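Local coordinates for protein PHO85 cyclin-10 (Saccharomyces cerevisiae, PDB 4KRD) that acts as a cyclin partner of the kinase PHO85, directing it to phosphorylate and negatively regulate glycogen synthase GSY2, and so restrains glycogen accumulation under favourable growth conditions, at residues P20-I25 with L192-L197; A140-T145 with D150-H155. All blocks are in the same frame, centred on the assembly; numbering follows the deposited sequence.

Interaction 1: residues P20-I25 with L192-L197; sequences PLLHGI and LAASKL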
loop_
_atom_site.group_PDB
_atom_site.type_symbol
_atom_site.label_atom_id
_atom_site.label_comp_id
_atom_site.label_asym_id
_atom_site.label_seq_id
_atom_site.Cartn_x
_atom_site.Cartn_y
_atom_site.Cartn_z
ATOM N N PRO B 20 -4.322 13.434 14.185
ATOM C CA PRO B 20 -4.179 14.425 15.268
ATOM C C PRO B 20 -3.094 14.044 16.279
ATOM O O PRO B 20 -2.511 14.917 16.936
ATOM C CB PRO B 20 -5.547 14.387 15.949
ATOM C CG PRO B 20 -6.482 13.959 14.875
ATOM C CD PRO B 20 -5.720 12.988 14.032
ATOM N N LEU B 21 -2.819 12.749 16.395
ATOM C CA LEU B 21 -1.786 12.260 17.294
ATOM C C LEU B 21 -0.412 12.725 16.842
ATOM O O LEU B 21 0.559 12.634 17.592
ATOM C CB LEU B 21 -1.799 10.732 17.332
ATOM C CG LEU B 21 -3.028 10.078 17.956
ATOM C CD1 LEU B 21 -2.971 8.561 17.780
ATOM C CD2 LEU B 21 -3.113 10.465 19.423
ATOM N N LEU B 22 -0.326 13.212 15.611
ATOM C CA LEU B 22 0.949 13.668 15.071
ATOM C C LEU B 22 1.153 15.176 15.214
ATOM O O LEU B 22 2.200 15.696 14.836
ATOM C CB LEU B 22 1.068 13.296 13.591
ATOM C CG LEU B 22 0.871 11.831 13.205
ATOM C CD1 LEU B 22 1.273 11.624 11.753
ATOM C CD2 LEU B 22 1.670 10.932 14.110
ATOM N N HIS B 23 0.146 15.884 15.713
ATOM C CA HIS B 23 0.257 17.330 15.840
ATOM C C HIS B 23 1.509 17.671 16.635
ATOM O O HIS B 23 1.705 17.160 17.734
ATOM C CB HIS B 23 -0.986 17.926 16.503
ATOM C CG HIS B 23 -2.159 18.048 15.579
ATOM N ND1 HIS B 23 -3.430 18.350 16.021
ATOM C CD2 HIS B 23 -2.252 17.909 14.234
ATOM C CE1 HIS B 23 -4.255 18.395 14.990
ATOM N NE2 HIS B 23 -3.567 18.127 13.894
ATOM N N GLY B 24 2.368 18.506 16.054
ATOM C CA GLY B 24 3.600 18.921 16.702
ATOM C C GLY B 24 4.847 18.186 16.247
ATOM O O GLY B 24 5.968 18.606 16.545
ATOM N N ILE B 25 4.667 17.086 15.521
ATOM C CA ILE B 25 5.805 16.293 15.056
ATOM C C ILE B 25 6.277 16.746 13.669
ATOM O O ILE B 25 5.510 16.711 12.710
ATOM C CB ILE B 25 5.458 14.789 15.045
ATOM C CG1 ILE B 25 5.052 14.330 16.452
ATOM C CG2 ILE B 25 6.621 13.966 14.518
ATOM C CD1 ILE B 25 4.720 12.857 16.542
ATOM N N LEU B 192 6.124 6.185 13.030
ATOM C CA LEU B 192 7.182 5.484 13.743
ATOM C C LEU B 192 7.667 6.345 14.903
ATOM O O LEU B 192 7.829 5.862 16.034
ATOM C CB LEU B 192 8.361 5.153 12.815
ATOM C CG LEU B 192 8.132 4.103 11.723
ATOM C CD1 LEU B 192 9.452 3.622 11.137
ATOM C CD2 LEU B 192 7.357 2.937 12.272
ATOM N N ALA B 193 7.878 7.625 14.622
ATOM C CA ALA B 193 8.335 8.562 15.642
ATOM C C ALA B 193 7.291 8.741 16.735
ATOM O O ALA B 193 7.617 8.676 17.917
ATOM C CB ALA B 193 8.678 9.902 15.024
ATOM N N ALA B 194 6.044 8.978 16.327
ATOM C CA ALA B 194 4.948 9.218 17.262
ATOM C C ALA B 194 4.821 8.135 18.327
ATOM O O ALA B 194 4.440 8.432 19.462
ATOM C CB ALA B 194 3.625 9.393 16.517
ATOM N N SER B 195 5.137 6.887 17.979
ATOM C CA SER B 195 4.996 5.801 18.944
ATOM C C SER B 195 5.788 6.088 20.221
ATOM O O SER B 195 5.309 5.825 21.326
ATOM C CB SER B 195 5.395 4.441 18.350
ATOM O OG SER B 195 6.788 4.351 18.136
ATOM N N LYS B 196 6.989 6.633 20.061
ATOM C CA LYS B 196 7.819 6.987 21.211
ATOM C C LYS B 196 7.458 8.355 21.805
ATOM O O LYS B 196 7.469 8.533 23.023
ATOM C CB LYS B 196 9.309 6.936 20.854
ATOM C CG LYS B 196 10.212 7.192 22.061
ATOM C CD LYS B 196 11.697 7.154 21.698
ATOM C CE LYS B 196 12.560 7.357 22.948
ATOM N NZ LYS B 196 14.016 7.209 22.674
ATOM N N LEU B 197 7.138 9.321 20.956
ATOM C CA LEU B 197 6.771 10.644 21.448
ATOM C C LEU B 197 5.467 10.636 22.267
ATOM O O LEU B 197 5.350 11.356 23.267
ATOM C CB LEU B 197 6.711 11.661 20.300
ATOM C CG LEU B 197 7.986 11.749 19.444
ATOM C CD1 LEU B 197 7.832 12.752 18.306
ATOM C CD2 LEU B 197 9.215 12.083 20.289
#
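Two methyls, Leu22 CD2 and Ile25 CD1, converge on Ala194 CB, the one bump that both aliphatic side chains meet. Ile25 CD1 lies 3.6 Å from Ala194 CB, while Leu22 CD2 stands 3.5 Å from Ala194 CB, tighter than an ordinary van der Waals contact. So small a side chain lets the loop come near the helix, and the CA atoms of Leu22 and Ala194 are 6.4 Å apart. One turn further along the helix, Leu197 provides a second knob. It meets Ile25 tip to tip, with Ile25 CD1 3.6 Å from Leu197 CD1, and that same leucine methyl also reaches Ile25 CG1 at 3.7 Å. In Ile25, CG1 stands beside the backbone N (chi1 -59°) and the chain then runs extended (chi2 -179°), which carries CD1 into the hollow between Ala194 and Leu197. An alanine in place of Ile25 would probably open a gap there, leaving the leucine methyl without its mate and Ala194 with Leu22 as its one partner from the 20-25 segment. The loop is shaped for the fit by a type II turn from Leu22 to Ile25, closed by Ile25 N to Leu22 O at 2.9 Å. Gly24 has a positive phi of 100°, at which a CB would be jammed against the carbonyl of His23. In the cyclin-family domain, this packs the segment ahead of helix 36-54 onto helix 189-203. Between 20-25 and 192-197 there is no hydrogen bond and every touching pair is made of carbon, so these two segments are joined by apolar burial and complementary shape; the polar addition lies just beside them, where Arg190 of the same helix bonds to Ile25 O.

Interaction 2: residues A140-T145 with D150-H155; sequences AVRLST and DFVHSH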
loop_
_atom_site.group_PDB
_atom_site.type_symbol
_atom_site.label_atom_id
_atom_site.label_comp_id
_atom_site.label_asym_id
_atom_site.label_seq_id
_atom_site.Cartn_x
_atom_site.Cartn_y
_atom_site.Cartn_z
ATOM N N ALA B 140 -2.121 -6.606 17.117
ATOM C CA ALA B 140 -1.309 -5.450 16.730
ATOM C C ALA B 140 0.009 -5.878 16.102
ATOM O O ALA B 140 0.491 -5.260 15.145
ATOM C CB ALA B 140 -1.074 -4.524 17.928
ATOM N N VAL B 141 0.600 -6.945 16.629
ATOM C CA VAL B 141 1.822 -7.452 16.026
ATOM C C VAL B 141 1.532 -8.017 14.640
ATOM O O VAL B 141 2.270 -7.751 13.715
ATOM C CB VAL B 141 2.537 -8.507 16.895
ATOM C CG1 VAL B 141 3.655 -9.196 16.095
ATOM C CG2 VAL B 141 3.086 -7.853 18.178
ATOM N N ARG B 142 0.453 -8.780 14.506
ATOM C CA ARG B 142 0.163 -9.464 13.247
ATOM C C ARG B 142 -0.172 -8.463 12.155
ATOM O O ARG B 142 0.340 -8.550 11.039
ATOM C CB ARG B 142 -0.965 -10.495 13.431
ATOM C CG ARG B 142 -1.360 -11.243 12.146
ATOM C CD ARG B 142 -0.198 -12.065 11.575
ATOM N NE ARG B 142 -0.661 -13.032 10.575
ATOM C CZ ARG B 142 0.146 -13.778 9.833
ATOM N NH1 ARG B 142 1.459 -13.663 9.975
ATOM N NH2 ARG B 142 -0.354 -14.628 8.951
ATOM N N LEU B 143 -1.014 -7.490 12.487
ATOM C CA LEU B 143 -1.417 -6.459 11.536
ATOM C C LEU B 143 -0.199 -5.635 11.132
ATOM O O LEU B 143 -0.016 -5.286 9.964
ATOM C CB LEU B 143 -2.501 -5.566 12.171
ATOM C CG LEU B 143 -3.585 -4.983 11.270
ATOM C CD1 LEU B 143 -4.037 -6.015 10.246
ATOM C CD2 LEU B 143 -4.783 -4.481 12.095
ATOM N N SER B 144 0.646 -5.335 12.112
ATOM C CA SER B 144 1.860 -4.578 11.869
ATOM C C SER B 144 2.758 -5.240 10.821
ATOM O O SER B 144 3.228 -4.573 9.889
ATOM C CB SER B 144 2.640 -4.364 13.179
ATOM O OG SER B 144 3.914 -3.822 12.888
ATOM N N THR B 145 3.000 -6.544 10.963
ATOM C CA THR B 145 3.845 -7.247 10.003
ATOM C C THR B 145 3.249 -7.202 8.590
ATOM O O THR B 145 3.983 -7.083 7.614
ATOM C CB THR B 145 4.121 -8.732 10.388
ATOM O OG1 THR B 145 2.901 -9.482 10.361
ATOM C CG2 THR B 145 4.792 -8.834 11.765
ATOM N N ASP B 150 6.887 -7.604 2.988
ATOM C CA ASP B 150 6.409 -8.311 1.803
ATOM C C ASP B 150 6.237 -9.784 2.084
ATOM O O ASP B 150 5.413 -10.453 1.471
ATOM C CB ASP B 150 7.369 -8.123 0.630
ATOM C CG ASP B 150 7.269 -6.749 0.023
ATOM O OD1 ASP B 150 6.214 -6.098 0.192
ATOM O OD2 ASP B 150 8.238 -6.316 -0.628
ATOM N N PHE B 151 7.039 -10.298 3.005
ATOM C CA PHE B 151 6.869 -11.675 3.442
ATOM C C PHE B 151 6.613 -11.715 4.948
ATOM O O PHE B 151 7.347 -11.107 5.726
ATOM C CB PHE B 151 8.083 -12.532 3.053
ATOM C CG PHE B 151 8.282 -12.652 1.563
ATOM C CD1 PHE B 151 7.519 -13.537 0.814
ATOM C CD2 PHE B 151 9.219 -11.871 0.912
ATOM C CE1 PHE B 151 7.697 -13.648 -0.565
ATOM C CE2 PHE B 151 9.402 -11.977 -0.462
ATOM C CZ PHE B 151 8.636 -12.865 -1.200
ATOM N N VAL B 152 5.545 -12.397 5.344
ATOM C CA VAL B 152 5.259 -12.586 6.753
ATOM C C VAL B 152 5.175 -14.067 7.054
ATOM O O VAL B 152 5.000 -14.880 6.148
ATOM C CB VAL B 152 3.947 -11.897 7.189
ATOM C CG1 VAL B 152 4.053 -10.398 6.983
ATOM C CG2 VAL B 152 2.755 -12.480 6.439
ATOM N N HIS B 153 5.313 -14.407 8.328
ATOM C CA HIS B 153 5.135 -15.778 8.774
ATOM C C HIS B 153 3.776 -16.315 8.363
ATOM O O HIS B 153 2.800 -15.565 8.247
ATOM C CB HIS B 153 5.305 -15.864 10.292
ATOM C CG HIS B 153 6.680 -15.503 10.752
ATOM N ND1 HIS B 153 7.766 -16.335 10.570
ATOM C CD2 HIS B 153 7.156 -14.389 11.354
ATOM C CE1 HIS B 153 8.849 -15.752 11.051
ATOM N NE2 HIS B 153 8.505 -14.572 11.538
ATOM N N SER B 154 3.712 -17.621 8.146
ATOM C CA SER B 154 2.464 -18.260 7.765
ATOM C C SER B 154 1.429 -18.089 8.870
ATOM O O SER B 154 1.774 -17.931 10.042
ATOM C CB SER B 154 2.686 -19.748 7.493
ATOM O OG SER B 154 3.144 -20.394 8.668
ATOM N N HIS B 155 0.160 -18.126 8.489
ATOM C CA HIS B 155 -0.918 -18.030 9.456
ATOM C C HIS B 155 -0.804 -19.163 10.475
ATOM O O HIS B 155 -1.102 -18.985 11.657
ATOM C CB HIS B 155 -2.262 -18.097 8.734
ATOM C CG HIS B 155 -3.376 -17.430 9.474
ATOM N ND1 HIS B 155 -4.422 -18.130 10.033
ATOM C CD2 HIS B 155 -3.602 -16.126 9.754
ATOM C CE1 HIS B 155 -5.252 -17.285 10.615
ATOM N NE2 HIS B 155 -4.778 -16.061 10.459
#
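Thr145 and Val152 bring the backbones together, their CA atoms 6.4 Å apart, where an irregular strip of chain passes the flank of helix 130-148. The polar join is made one turn back by Arg142, whose NH1 donates to His153 O at 2.9 Å in a nearly straight bond (164°). That oxygen sits at the edge of the guanidinium, within its plane, although the donor approaches from above the plane of the carbonyl. A weak second bond, from Arg142 NH2 to His153 O at 3.4 Å, makes the grip a lopsided fork. The group gets there because CG is anti to the backbone N (chi1 179°) and the chain then bends at chi2 (62°), carrying the guanidinium out from the helix toward the 150-155 strip. Arg142 NH2 also comes to 3.7 Å from His155 CD2, at the edge of the imidazole, and Arg142 NE pairs with Glu173 of helix 166-180, so the guanidinium is held from two directions. Val152 packs a methyl against the threonine's backbone and side chain: its CG1 lies 3.4 Å from Thr145 O, 3.7 Å from Thr145 OG1 and 3.8 Å from Thr145 CB. That hydroxyl is engaged within the helix, donating to Arg142 O at 2.8 Å, which fixes the threonine's rotation and offers its flank to the valine. Outside this contact, Asp150 pairs with basic side chains of another protein chain, probably the kinase. Segment 150-155 links helix 130-148 to helix 155-162, consecutive helices of the helical cyclin box, with Ser154 as N-cap of the second through its OG to Tyr157 N.

Following the chain from its N terminus, 20-25 comes first and pairs with 192-197, near the C-terminal end; interaction 1 thus closes a loop of 166 residues that takes in most of the helices. Interaction 2 falls wholly within that span; between 140-145 and 150-155 it spans four intervening residues, mostly the last turn of helix 130-148, so the two nest and do not cross. The centres of interactions 1 and 2 are 23 Å apart, and the two do not touch. Helix 99-113 bridges them: Val104 meets both Leu192 and Ser144. One contact ties the chain's two ends together; the other fixes the turn between helices 130-148 and 155-162.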